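Local coordinates for aspartate aminotransferase, mitochondrial (Trypanosoma brucei brucei, PDB 4W5K), which probably transfers amino groups between L-aspartate and 2-oxoglutarate as a homodimer, using pyridoxal 5'-phosphate as its cofactor, at residues V31-G36 with S377-T382; K153-A158 with T183-T188; A167-V172 with K200-I205; V172-A177 with I205-M210; V239-S244 with C254-I259. The protein carries 1 engineered substitution. All coordinates share one frame; numbering follows the deposited sequence.

Contact 1. Residues V31-G36 with S377-T382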
# COMPACT_ATOMS: atom_id res chain seq x y z
N VAL A 31 -29.90 13.90 -1.26
CA VAL A 31 -28.85 14.04 -0.26
C VAL A 31 -28.14 12.70 -0.04
O VAL A 31 -28.79 11.67 0.12
CB VAL A 31 -29.41 14.55 1.10
CG1 VAL A 31 -28.28 14.72 2.11
CG2 VAL A 31 -30.19 15.86 0.92
N ASN A 32 -26.81 12.72 -0.06
CA ASN A 32 -26.04 11.50 0.15
C ASN A 32 -25.52 11.42 1.57
O ASN A 32 -24.55 12.10 1.93
CB ASN A 32 -24.88 11.41 -0.85
CG ASN A 32 -24.17 10.07 -0.82
OD1 ASN A 32 -24.51 9.18 -0.04
ND2 ASN A 32 -23.17 9.91 -1.70
N LEU A 33 -26.17 10.60 2.39
CA LEU A 33 -25.75 10.43 3.77
C LEU A 33 -25.07 9.06 3.94
O LEU A 33 -25.16 8.43 4.99
CB LEU A 33 -26.93 10.57 4.73
CG LEU A 33 -27.64 11.93 4.68
CD1 LEU A 33 -28.75 11.97 5.74
CD2 LEU A 33 -26.65 13.06 4.93
N SER A 34 -24.38 8.62 2.89
CA SER A 34 -23.73 7.32 2.92
C SER A 34 -22.22 7.45 2.75
O SER A 34 -21.50 6.45 2.74
CB SER A 34 -24.29 6.42 1.83
OG SER A 34 -23.78 6.78 0.55
N ILE A 35 -21.75 8.69 2.64
CA ILE A 35 -20.35 8.94 2.34
C ILE A 35 -19.43 8.57 3.50
O ILE A 35 -19.85 8.50 4.65
CB ILE A 35 -20.11 10.42 1.96
CG1 ILE A 35 -20.44 11.34 3.13
CG2 ILE A 35 -20.95 10.80 0.76
CD1 ILE A 35 -19.94 12.75 2.93
N GLY A 36 -18.17 8.33 3.19
CA GLY A 36 -17.23 7.86 4.19
C GLY A 36 -16.17 8.88 4.54
O GLY A 36 -15.27 8.59 5.33
N SER A 377 -21.38 14.07 7.89
CA SER A 377 -20.57 14.96 7.06
C SER A 377 -21.33 15.40 5.79
O SER A 377 -21.02 16.43 5.19
CB SER A 377 -19.25 14.29 6.69
OG SER A 377 -19.48 13.00 6.16
N GLY A 378 -22.33 14.62 5.39
CA GLY A 378 -23.12 14.97 4.22
C GLY A 378 -24.22 15.98 4.55
O GLY A 378 -24.86 16.54 3.65
N LEU A 379 -24.42 16.22 5.85
CA LEU A 379 -25.36 17.23 6.33
C LEU A 379 -24.68 18.60 6.40
O LEU A 379 -23.51 18.69 6.79
CB LEU A 379 -25.90 16.87 7.73
CG LEU A 379 -27.00 15.83 7.90
CD1 LEU A 379 -27.36 15.66 9.37
CD2 LEU A 379 -28.23 16.17 7.09
N ASN A 380 -25.41 19.65 6.04
CA ASN A 380 -24.86 20.99 6.14
C ASN A 380 -25.96 22.04 6.25
O ASN A 380 -27.14 21.72 6.35
CB ASN A 380 -23.97 21.30 4.94
CG ASN A 380 -24.66 21.02 3.63
OD1 ASN A 380 -25.69 21.63 3.31
ND2 ASN A 380 -24.11 20.09 2.86
N SER A 381 -25.55 23.30 6.23
CA SER A 381 -26.51 24.40 6.37
C SER A 381 -27.57 24.39 5.27
O SER A 381 -28.70 24.84 5.50
CB SER A 381 -25.77 25.74 6.38
OG SER A 381 -25.19 26.04 5.12
N THR A 382 -27.24 23.89 4.08
CA THR A 382 -28.19 23.99 2.96
C THR A 382 -29.16 22.81 2.85
O THR A 382 -30.10 22.87 2.07
CB THR A 382 -27.47 24.14 1.60
OG1 THR A 382 -26.92 22.89 1.19
CG2 THR A 382 -26.36 25.18 1.68
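The short strand 31-32 and the turn after it rest, through Asn32 O and Leu33, on Gly378 of a 3-10 segment in the loop between strand 373-375 and helix 384-395. No hydrogen bond crosses; the backbones come nearest at Leu33 and Gly378, with CA atoms 5.3 Å apart. Glycine suits this place because Asn32 O, 3.9 Å from Gly378 CA, and the Leu33 CD2 methyl occupy the side where a beta carbon would stand. That same methyl reaches along the peptide to Leu379 and meets its CG at 4.1 Å. The pairing brings together N-terminal and C-terminal parts of the chain, as in the small domain of class I aminotransferases. Leu379 also touches Val387 of helix 384-395 and Val320 and Leu324 of helix 300-331, so a branched apolar residue fits there. Ile35 places CG1 between its backbone N and carbonyl carbon (chi1 63°), which sets CD1 3.3 Å from Ser377 OG, a hydroxyl already bonded to Val37 O. The turn carrying Ile35 is shaped by Asn32, whose OD1 accepts from Ser34 N at 3.0 Å in an Asx turn and, on a lone pair in the carbonyl plane, from Ser34 OG at 2.6 Å.

Contact 2. Residues K153-A158 with T183-T188. Unlike the reference sequence in segment 153-158: Leu155 (reference Phe). With EDO (1,2-ethanediol), chain E.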
# COMPACT_ATOMS: atom_id res chain seq x y z
N LYS A 153 -29.84 3.67 21.33
CA LYS A 153 -28.82 4.06 20.35
C LYS A 153 -27.58 4.58 21.06
O LYS A 153 -26.96 5.56 20.63
CB LYS A 153 -29.36 5.12 19.35
CG LYS A 153 -30.70 4.74 18.68
CD LYS A 153 -31.92 5.35 19.44
CE LYS A 153 -33.17 4.50 19.27
NZ LYS A 153 -34.43 5.19 19.71
N GLY A 154 -27.23 3.91 22.16
CA GLY A 154 -26.13 4.31 23.02
C GLY A 154 -25.36 3.10 23.51
O GLY A 154 -25.45 2.03 22.89
N LEU A 155 -24.60 3.27 24.60
CA LEU A 155 -23.69 2.24 25.08
C LEU A 155 -24.33 1.23 26.03
O LEU A 155 -25.18 1.59 26.86
CB LEU A 155 -22.50 2.89 25.79
CG LEU A 155 -21.35 2.02 26.26
CD1 LEU A 155 -20.61 1.43 25.06
CD2 LEU A 155 -20.40 2.83 27.16
N ASN A 156 -23.92 -0.03 25.91
CA ASN A 156 -24.28 -1.04 26.91
C ASN A 156 -23.01 -1.40 27.68
O ASN A 156 -22.38 -2.43 27.42
CB ASN A 156 -24.93 -2.28 26.25
CG ASN A 156 -25.17 -3.43 27.23
OD1 ASN A 156 -25.09 -3.25 28.45
ND2 ASN A 156 -25.47 -4.61 26.69
N LEU A 157 -22.64 -0.54 28.63
CA LEU A 157 -21.40 -0.74 29.38
C LEU A 157 -21.42 -2.02 30.24
O LEU A 157 -20.43 -2.75 30.24
CB LEU A 157 -21.09 0.46 30.28
CG LEU A 157 -19.75 0.34 31.03
CD1 LEU A 157 -18.57 0.27 30.06
CD2 LEU A 157 -19.55 1.49 32.01
N ALA A 158 -22.49 -2.26 30.99
CA ALA A 158 -22.56 -3.46 31.84
C ALA A 158 -22.31 -4.71 30.98
O ALA A 158 -21.58 -5.63 31.38
CB ALA A 158 -23.88 -3.54 32.55
N THR A 183 -21.51 3.61 14.72
CA THR A 183 -22.62 4.10 15.55
C THR A 183 -22.41 5.50 16.12
O THR A 183 -23.39 6.18 16.43
CB THR A 183 -22.88 3.16 16.74
OG1 THR A 183 -21.82 3.32 17.70
CG2 THR A 183 -22.94 1.71 16.27
N GLY A 184 -21.16 5.92 16.25
CA GLY A 184 -20.87 7.18 16.93
C GLY A 184 -20.91 7.06 18.45
O GLY A 184 -20.64 8.01 19.17
N VAL A 185 -21.25 5.87 18.96
CA VAL A 185 -21.39 5.68 20.42
C VAL A 185 -20.02 5.45 21.07
O VAL A 185 -19.35 4.46 20.74
CB VAL A 185 -22.31 4.49 20.71
CG1 VAL A 185 -22.29 4.11 22.23
CG2 VAL A 185 -23.71 4.80 20.21
N ASP A 186 -19.59 6.37 21.94
CA ASP A 186 -18.28 6.28 22.62
C ASP A 186 -18.45 6.17 24.14
O ASP A 186 -19.19 6.95 24.73
CB ASP A 186 -17.40 7.51 22.39
CG ASP A 186 -16.86 7.62 20.99
OD1 ASP A 186 -16.95 6.62 20.25
OD2 ASP A 186 -16.33 8.72 20.67
N PRO A 187 -17.71 5.27 24.78
CA PRO A 187 -17.64 5.33 26.25
C PRO A 187 -16.97 6.63 26.71
O PRO A 187 -16.18 7.21 25.96
CB PRO A 187 -16.80 4.11 26.63
CG PRO A 187 -16.77 3.24 25.36
CD PRO A 187 -16.81 4.24 24.23
N THR A 188 -17.33 7.10 27.91
CA THR A 188 -16.66 8.23 28.54
C THR A 188 -15.31 7.79 29.08
O THR A 188 -15.02 6.58 29.13
CB THR A 188 -17.47 8.78 29.71
OG1 THR A 188 -17.50 7.79 30.75
CG2 THR A 188 -18.89 9.09 29.24
C1 EDO E . -35.52 7.16 16.52
O1 EDO E . -34.19 6.76 16.87
C2 EDO E . -35.97 8.22 17.51
O2 EDO E . -35.80 7.71 18.85
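Val185 lays its two methyls against the backbone of Lys153, Gly154 and Leu155. CG1, anti to the backbone N (chi1 170°), lies 3.4 Å from Leu155 N, while CG2 comes equally near Lys153 O, at 3.4 Å. A beta-branched residue suits the spot because its fork spans two successive peptides at once. Leu155 extends the apolar patch along the chain: its CB meets Val185 CG1 at 3.8 Å, and its CD2 methyl reaches Pro187 CB at 3.9 Å. The leucine side chain and the proline ring cross at about a right angle, one methyl meeting the CA, CB and CG side of the ring. No hydrogen bond links the two segments.

Val185 is presented by an ST turn, in which Thr183 OG1 accepts from Val185 N at 2.9 Å; Gly184, between them, has a positive phi at which a side chain would press on the preceding carbonyl oxygen. Lys153, also at positive phi, forms with Gly154 a G1 beta bulge opposite Asp149, and its NZ donates to O2 of a 1,2-ethanediol, probably from the crystallisation liquor, at 3.0 Å.

Both segments run into helices: Asn156 caps Gly159 N at the start of helix 157-166, and Thr188 caps Asp191 N at the start of helix 189-201. Tyr147 of strand 141-149 touches Leu155 and Pro187 and bonds to Val185 O, tying the patch to strand 141-149, the neighbour of edge strand 154-155 in the large sheet.

Contact 3. Residues A167-V172 with K200-I205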
# COMPACT_ATOMS: atom_id res chain seq x y z
N ALA A 167 -14.59 -13.50 28.70
CA ALA A 167 -13.69 -13.94 27.63
C ALA A 167 -12.49 -14.65 28.23
O ALA A 167 -12.01 -14.28 29.29
CB ALA A 167 -13.26 -12.72 26.78
N PRO A 168 -12.00 -15.70 27.56
CA PRO A 168 -10.82 -16.40 28.07
C PRO A 168 -9.66 -15.45 28.37
O PRO A 168 -9.43 -14.52 27.59
CB PRO A 168 -10.43 -17.35 26.93
CG PRO A 168 -11.66 -17.52 26.13
CD PRO A 168 -12.43 -16.23 26.25
N GLU A 169 -8.94 -15.69 29.47
CA GLU A 169 -7.72 -14.93 29.74
C GLU A 169 -6.82 -14.93 28.51
O GLU A 169 -6.66 -15.96 27.83
CB GLU A 169 -6.95 -15.53 30.92
CG GLU A 169 -7.17 -14.87 32.28
CD GLU A 169 -6.08 -15.26 33.26
OE1 GLU A 169 -6.31 -16.20 34.04
OE2 GLU A 169 -5.00 -14.63 33.24
N GLY A 170 -6.21 -13.78 28.25
CA GLY A 170 -5.33 -13.62 27.11
C GLY A 170 -6.04 -13.48 25.79
O GLY A 170 -5.51 -13.83 24.74
N SER A 171 -7.26 -12.95 25.81
CA SER A 171 -7.95 -12.68 24.56
C SER A 171 -7.47 -11.36 23.95
O SER A 171 -7.12 -10.41 24.66
CB SER A 171 -9.47 -12.64 24.78
OG SER A 171 -9.98 -13.93 25.13
N VAL A 172 -7.45 -11.29 22.62
CA VAL A 172 -7.19 -10.02 21.95
C VAL A 172 -8.51 -9.23 21.88
O VAL A 172 -9.54 -9.76 21.44
CB VAL A 172 -6.58 -10.24 20.56
CG1 VAL A 172 -6.34 -8.90 19.86
CG2 VAL A 172 -5.28 -11.05 20.69
N LYS A 200 -6.84 -5.40 32.00
CA LYS A 200 -5.62 -5.70 32.76
C LYS A 200 -5.77 -6.96 33.60
O LYS A 200 -4.90 -7.84 33.57
CB LYS A 200 -5.23 -4.53 33.66
CG LYS A 200 -3.96 -4.78 34.49
CD LYS A 200 -3.68 -3.60 35.40
CE LYS A 200 -2.43 -3.81 36.27
NZ LYS A 200 -1.17 -3.83 35.45
N ARG A 201 -6.88 -7.06 34.33
CA ARG A 201 -7.11 -8.19 35.25
C ARG A 201 -7.22 -9.53 34.53
O ARG A 201 -6.76 -10.57 35.05
CB ARG A 201 -8.38 -7.95 36.07
CG ARG A 201 -8.79 -9.14 36.93
CD ARG A 201 -9.81 -8.74 38.00
NE ARG A 201 -10.92 -7.99 37.44
CZ ARG A 201 -11.94 -8.53 36.78
NH1 ARG A 201 -11.98 -9.85 36.59
NH2 ARG A 201 -12.91 -7.76 36.31
N ARG A 202 -7.82 -9.53 33.35
CA ARG A 202 -7.99 -10.76 32.58
C ARG A 202 -6.79 -11.05 31.68
O ARG A 202 -6.80 -12.02 30.91
CB ARG A 202 -9.26 -10.69 31.74
CG ARG A 202 -10.56 -10.66 32.58
CD ARG A 202 -10.73 -11.97 33.35
NE ARG A 202 -11.22 -13.04 32.49
CZ ARG A 202 -11.03 -14.34 32.71
NH1 ARG A 202 -10.31 -14.76 33.76
NH2 ARG A 202 -11.54 -15.23 31.86
N ASN A 203 -5.75 -10.22 31.79
CA ASN A 203 -4.53 -10.35 30.98
C ASN A 203 -4.83 -10.37 29.49
O ASN A 203 -4.17 -11.11 28.71
CB ASN A 203 -3.74 -11.61 31.39
CG ASN A 203 -3.28 -11.56 32.84
OD1 ASN A 203 -2.58 -10.63 33.25
ND2 ASN A 203 -3.70 -12.55 33.63
N HIS A 204 -5.81 -9.55 29.09
CA HIS A 204 -6.18 -9.40 27.68
C HIS A 204 -5.17 -8.52 26.95
O HIS A 204 -4.42 -7.74 27.55
CB HIS A 204 -7.60 -8.79 27.53
CG HIS A 204 -8.71 -9.69 27.99
ND1 HIS A 204 -8.63 -11.06 27.92
CD2 HIS A 204 -9.92 -9.40 28.52
CE1 HIS A 204 -9.75 -11.59 28.39
NE2 HIS A 204 -10.55 -10.60 28.76
N ILE A 205 -5.15 -8.64 25.63
CA ILE A 205 -4.26 -7.85 24.78
C ILE A 205 -5.10 -6.84 24.01
O ILE A 205 -5.85 -7.23 23.11
CB ILE A 205 -3.47 -8.76 23.80
CG1 ILE A 205 -2.63 -9.80 24.55
CG2 ILE A 205 -2.56 -7.92 22.91
CD1 ILE A 205 -3.37 -11.09 24.89
O HOH W 1 -9.60 -17.99 31.14
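The backbones of Gly170 to Val172 and Arg202 to Ile205 run together into a parallel bridge between Val172 and Ile205, with Ile205 N donating to Ser171 O at 2.8 Å and Gly170 N to Arg202 O at 3.2 Å. This is the point where helix 189-201 of a beta-alpha-beta unit ends and strand 205-210 begins. The helix closes in a Schellman motif at Asn203, whose positive phi is one that asparagine tolerates well; Gly170, also at positive phi, suits its own tight bend.

Arg202 doubles back, bent at chi2 and chi3, so that NH2 donates to Ala167 O at 2.8 Å, the oxygen tilted somewhat out of the guanidinium plane. Ala167 itself has just left helix 157-166. Glu169 crosses the arginine at about a right angle and lays CG over one guanidinium face, 3.5 Å from NH1. Its carboxylate turns to Asn203 ND2 instead, in a hydrogen bond modelled so short that its exact length is doubtful.

His204 is held at both ring nitrogens. ND1 accepts from Ser171 N at 3.1 Å, the donor tilted from the ring plane, while NE2 is bonded to Leu164 O in the last turn of helix 157-166, an arrangement that should fix the ring's rotation. Arg202 CB lies over one face of this ring, toward its rim. At its edge lies Pro168 O, 3.1 Å from His204 CE1, and the same oxygen receives Ser171 OG at 2.6 Å, in the carbonyl plane and on a lone pair.

Contact 4. Residues V172-A177 with I205-M210. With PLP (pyridoxal-5'-phosphate), chain C.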
# COMPACT_ATOMS: atom_id res chain seq x y z
N VAL A 172 -7.45 -11.29 22.62
CA VAL A 172 -7.19 -10.02 21.95
C VAL A 172 -8.51 -9.23 21.88
O VAL A 172 -9.54 -9.76 21.44
CB VAL A 172 -6.58 -10.24 20.56
CG1 VAL A 172 -6.34 -8.90 19.86
CG2 VAL A 172 -5.28 -11.05 20.69
N ILE A 173 -8.50 -7.97 22.31
CA ILE A 173 -9.73 -7.19 22.41
C ILE A 173 -9.60 -5.94 21.56
O ILE A 173 -8.79 -5.07 21.87
CB ILE A 173 -10.03 -6.75 23.85
CG1 ILE A 173 -10.00 -7.95 24.82
CG2 ILE A 173 -11.39 -5.99 23.95
CD1 ILE A 173 -11.13 -8.97 24.63
N LEU A 174 -10.37 -5.89 20.48
CA LEU A 174 -10.41 -4.75 19.56
C LEU A 174 -11.32 -3.65 20.10
O LEU A 174 -12.49 -3.92 20.37
CB LEU A 174 -10.91 -5.21 18.20
CG LEU A 174 -10.97 -4.20 17.05
CD1 LEU A 174 -9.55 -3.74 16.73
CD2 LEU A 174 -11.59 -4.89 15.84
N VAL A 175 -10.80 -2.43 20.24
CA VAL A 175 -11.63 -1.30 20.71
C VAL A 175 -11.40 -0.09 19.81
O VAL A 175 -10.28 0.12 19.34
CB VAL A 175 -11.32 -0.91 22.19
CG1 VAL A 175 -11.65 -2.07 23.16
CG2 VAL A 175 -9.86 -0.43 22.36
N HIS A 176 -12.45 0.70 19.59
CA HIS A 176 -12.30 1.95 18.83
C HIS A 176 -11.91 3.07 19.82
O HIS A 176 -12.58 3.21 20.84
CB HIS A 176 -13.60 2.35 18.12
CG HIS A 176 -14.11 1.34 17.13
ND1 HIS A 176 -14.68 1.72 15.92
CD2 HIS A 176 -14.17 -0.02 17.16
CE1 HIS A 176 -15.06 0.64 15.26
NE2 HIS A 176 -14.76 -0.43 15.99
N ALA A 177 -10.87 3.85 19.54
CA ALA A 177 -10.40 4.85 20.51
C ALA A 177 -11.43 5.95 20.77
O ALA A 177 -11.55 6.44 21.90
CB ALA A 177 -9.10 5.48 20.03
N ILE A 205 -5.15 -8.64 25.63
CA ILE A 205 -4.26 -7.85 24.78
C ILE A 205 -5.10 -6.84 24.01
O ILE A 205 -5.85 -7.23 23.11
CB ILE A 205 -3.47 -8.76 23.80
CG1 ILE A 205 -2.63 -9.80 24.55
CG2 ILE A 205 -2.56 -7.92 22.91
CD1 ILE A 205 -3.37 -11.09 24.89
N PRO A 206 -5.02 -5.55 24.37
CA PRO A 206 -5.83 -4.53 23.70
C PRO A 206 -5.28 -4.17 22.33
O PRO A 206 -4.08 -3.93 22.22
CB PRO A 206 -5.74 -3.33 24.63
CG PRO A 206 -4.43 -3.53 25.35
CD PRO A 206 -4.28 -5.00 25.53
N PHE A 207 -6.17 -4.14 21.33
CA PHE A 207 -5.83 -3.71 19.95
C PHE A 207 -6.70 -2.48 19.70
O PHE A 207 -7.90 -2.59 19.47
CB PHE A 207 -6.14 -4.85 18.97
CG PHE A 207 -5.42 -4.75 17.63
CD1 PHE A 207 -5.26 -3.55 16.97
CD2 PHE A 207 -4.90 -5.92 17.06
CE1 PHE A 207 -4.59 -3.49 15.73
CE2 PHE A 207 -4.23 -5.89 15.81
CZ PHE A 207 -4.07 -4.67 15.14
N VAL A 208 -6.08 -1.31 19.78
CA VAL A 208 -6.80 -0.03 19.64
C VAL A 208 -6.83 0.41 18.18
O VAL A 208 -5.78 0.58 17.56
CB VAL A 208 -6.13 1.05 20.47
CG1 VAL A 208 -6.84 2.44 20.24
CG2 VAL A 208 -6.19 0.68 21.92
N ASP A 209 -8.03 0.55 17.63
CA ASP A 209 -8.20 1.17 16.32
C ASP A 209 -8.46 2.66 16.58
O ASP A 209 -9.53 3.04 17.08
CB ASP A 209 -9.35 0.50 15.54
CG ASP A 209 -9.54 1.09 14.14
OD1 ASP A 209 -8.98 2.16 13.85
OD2 ASP A 209 -10.26 0.47 13.31
N MET A 210 -7.46 3.49 16.30
CA MET A 210 -7.56 4.94 16.52
C MET A 210 -7.56 5.65 15.17
O MET A 210 -6.51 6.09 14.68
CB MET A 210 -6.41 5.47 17.38
CG MET A 210 -6.61 6.96 17.74
SD MET A 210 -5.50 7.57 19.01
CE MET A 210 -3.94 7.49 18.15
N1 PLP C . -10.90 1.86 11.21
C2 PLP C . -12.02 2.65 11.32
C2A PLP C . -12.82 2.56 12.58
C3 PLP C . -12.39 3.50 10.28
O3 PLP C . -13.51 4.28 10.36
C4 PLP C . -11.61 3.57 9.13
C4A PLP C . -11.91 4.66 8.14
O4A PLP C . -12.88 4.53 7.39
C5 PLP C . -10.48 2.77 9.02
C6 PLP C . -10.11 1.93 10.07
C5A PLP C . -9.63 2.80 7.75
O4P PLP C . -8.84 3.95 7.71
P PLP C . -7.77 4.18 6.60
O1P PLP C . -8.37 4.91 5.43
O2P PLP C . -7.21 2.85 6.15
O3P PLP C . -6.70 5.01 7.26
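Val175 and Val208 meet methyl to methyl, CG2 against CG2 at 3.9 Å, on the side of the sheet that helix 225-230 covers through Val226. Ala177 continues this apolar patch: its single methyl, CB, touches both Val208 CG1 and Met210 CG, the latter at 3.7 Å, a contact that a small apolar side chain can make close to the backbone. On the other side of the sheet Phe207 CB takes Val172 CG1 and Leu174 CD1, each at 4.2 Å; the valine methyl lies at the edge of the phenylalanine ring, and the ring packs edge-to-face with Phe135.

Between these layers the two strands run parallel, the axes of these short segments 26° apart, and five hydrogen bonds join them alternately, from Ile173 N to Ile205 O through to Ala177 N to Asp209 O at 2.9 Å. They are the paired strands of a beta-alpha-beta unit that crosses over through helix 189-201.

At the C-terminal ends His176 and Asp209 share a face and open onto the cofactor. Asp209 CG is anti to the backbone N (chi1 -178°), and OD2 lies 2.6 Å from N1 of pyridoxal phosphate while also bonding to His131 NE2. His176 ND1 sits 3.9 Å from the cofactor methyl C2A. A carboxylate so close to the pyridine nitrogen probably favours its protonated form, as in related aminotransferases, and so would strengthen the ring's electron-withdrawing character.

Contact 5. Residues V239-S244 with C254-I259. With PLP (pyridoxal-5'-phosphate), chain C.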
# COMPACT_ATOMS: atom_id res chain seq x y z
N VAL A 239 -1.66 -0.43 18.57
CA VAL A 239 -2.44 0.73 18.13
C VAL A 239 -2.34 0.87 16.61
O VAL A 239 -1.23 0.94 16.08
CB VAL A 239 -1.96 2.05 18.77
CG1 VAL A 239 -2.88 3.21 18.33
CG2 VAL A 239 -1.96 1.95 20.31
N ALA A 240 -3.50 0.89 15.93
CA ALA A 240 -3.56 1.18 14.49
C ALA A 240 -4.00 2.62 14.35
O ALA A 240 -5.10 2.98 14.78
CB ALA A 240 -4.54 0.24 13.78
N GLN A 241 -3.12 3.45 13.79
CA GLN A 241 -3.33 4.89 13.77
C GLN A 241 -3.52 5.39 12.33
O GLN A 241 -2.63 5.24 11.49
CB GLN A 241 -2.12 5.57 14.46
CG GLN A 241 -2.09 7.08 14.40
CD GLN A 241 -0.85 7.64 15.08
OE1 GLN A 241 0.22 7.02 15.03
NE2 GLN A 241 -0.97 8.83 15.66
N SER A 242 -4.66 6.01 12.06
CA SER A 242 -4.96 6.54 10.72
C SER A 242 -4.77 8.05 10.63
O SER A 242 -5.20 8.80 11.52
CB SER A 242 -6.40 6.19 10.32
OG SER A 242 -6.75 6.83 9.09
N PHE A 243 -4.16 8.51 9.53
CA PHE A 243 -4.07 9.93 9.25
C PHE A 243 -5.02 10.36 8.15
O PHE A 243 -4.97 11.51 7.69
CB PHE A 243 -2.61 10.28 8.92
CG PHE A 243 -1.71 10.09 10.09
CD1 PHE A 243 -1.86 10.87 11.23
CD2 PHE A 243 -0.77 9.07 10.12
CE1 PHE A 243 -1.06 10.66 12.35
CE2 PHE A 243 0.05 8.87 11.23
CZ PHE A 243 -0.10 9.66 12.35
N SER A 244 -5.93 9.47 7.78
CA SER A 244 -6.86 9.76 6.68
C SER A 244 -7.83 10.88 7.01
O SER A 244 -7.91 11.86 6.28
CB SER A 244 -7.63 8.50 6.29
OG SER A 244 -6.75 7.53 5.73
N CYS A 254 -2.05 6.86 4.46
CA CYS A 254 -1.05 7.21 5.45
C CYS A 254 -1.54 6.81 6.83
O CYS A 254 -2.59 7.27 7.28
CB CYS A 254 -0.78 8.72 5.40
SG CYS A 254 0.51 9.27 6.50
N GLY A 255 -0.77 5.94 7.48
CA GLY A 255 -1.05 5.57 8.87
C GLY A 255 0.21 5.04 9.55
O GLY A 255 1.30 5.02 8.94
N ALA A 256 0.07 4.63 10.82
CA ALA A 256 1.17 3.98 11.54
C ALA A 256 0.61 2.90 12.46
O ALA A 256 -0.55 2.92 12.86
CB ALA A 256 1.98 5.02 12.35
N LEU A 257 1.48 1.96 12.77
CA LEU A 257 1.22 0.84 13.67
C LEU A 257 2.20 0.90 14.83
O LEU A 257 3.38 1.15 14.61
CB LEU A 257 1.35 -0.47 12.90
CG LEU A 257 1.35 -1.76 13.73
CD1 LEU A 257 0.00 -1.94 14.42
CD2 LEU A 257 1.60 -2.91 12.80
N HIS A 258 1.73 0.65 16.06
CA HIS A 258 2.58 0.70 17.25
C HIS A 258 2.30 -0.53 18.09
O HIS A 258 1.12 -0.84 18.30
CB HIS A 258 2.28 1.96 18.09
CG HIS A 258 2.29 3.23 17.30
ND1 HIS A 258 3.45 3.83 16.87
CD2 HIS A 258 1.27 4.02 16.88
CE1 HIS A 258 3.15 4.94 16.21
NE2 HIS A 258 1.83 5.07 16.20
N ILE A 259 3.34 -1.22 18.52
CA ILE A 259 3.19 -2.31 19.49
C ILE A 259 4.12 -2.09 20.68
O ILE A 259 5.34 -2.07 20.55
CB ILE A 259 3.51 -3.72 18.90
CG1 ILE A 259 2.73 -3.97 17.59
CG2 ILE A 259 3.26 -4.81 19.98
CD1 ILE A 259 3.57 -3.65 16.33
N1 PLP C . -10.90 1.86 11.21
C2 PLP C . -12.02 2.65 11.32
C2A PLP C . -12.82 2.56 12.58
C3 PLP C . -12.39 3.50 10.28
O3 PLP C . -13.51 4.28 10.36
C4 PLP C . -11.61 3.57 9.13
C4A PLP C . -11.91 4.66 8.14
O4A PLP C . -12.88 4.53 7.39
C5 PLP C . -10.48 2.77 9.02
C6 PLP C . -10.11 1.93 10.07
C5A PLP C . -9.63 2.80 7.75
O4P PLP C . -8.84 3.95 7.71
P PLP C . -7.77 4.18 6.60
O1P PLP C . -8.37 4.91 5.43
O2P PLP C . -7.21 2.85 6.15
O3P PLP C . -6.70 5.01 7.26
O HOH W 2 -4.41 8.35 4.57
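Phe243 CG is anti to its carbonyl carbon (chi1 -65°) and Cys254 SG anti to its backbone N (chi1 -177°), which brings the sulfur to 3.8 Å from Phe243 CD2. It approaches the ring obliquely, neither squarely over it nor in its plane, and the ring also rests near Gly255 CA and touches Phe71 beyond. Phe243 N donates to Cys254 O, closing the end of an antiparallel pair of strands.

Further along, Gln241 with Ala256 and Val239 with His258 are hydrogen-bonded pairs, each joined by two bonds, such as Ala256 N to Gln241 O at 2.8 Å. Gly255 suits its position beside Ser242 because the same Gln241 O stands where a beta carbon would be. His258, on the face shared with Gln241, is held by a hydrogen bond between its ND1 and Ser94 OG and by an edge-to-face meeting with Phe80. On the opposite face Leu257 CD1 lies against Val239 O at 3.5 Å.

At the end of the strand the chain enters the phosphate site. Ser242 OG donates to O3P of pyridoxal phosphate at 2.6 Å and accepts from Ser244 N at 3.1 Å, an ST turn. Ser244 OG lies within reach of both O3P, at 2.9 Å, and O1P, and the choice is not settled. A water donates to Ser244 OG at 2.7 Å and accepts from Cys254 N, linking the two segments. With Arg253 also bonded to the cofactor, the negative phosphate is probably stabilised by charge as well as by the short bond from Ser242 OG.

In the fold
Along the chain, contact 1 spans all the others, joining the segment before the large sheet to one near the C-terminus; its centre lies about 23 Å from that of contact 2 and farther from the rest. Contacts 2, 3 and 4 interlace between residues 153 and 210, and contact 5 follows them. Contacts 3 and 4 share Val172 and Ile205, contact 3 lying at the start of the paired strands and contact 4 running along them. Contact 5, about 12 Å from contact 4 between centres, continues the same mixed sheet: strand 238-242 neighbours strand 205-210, and Ala240 probably bonds to Val208 and Met210. Contacts 4 and 5 thus hold two parts of pyridoxal phosphate, its ring nitrogen and its phosphate, while contact 2 lies toward the other sheet edge.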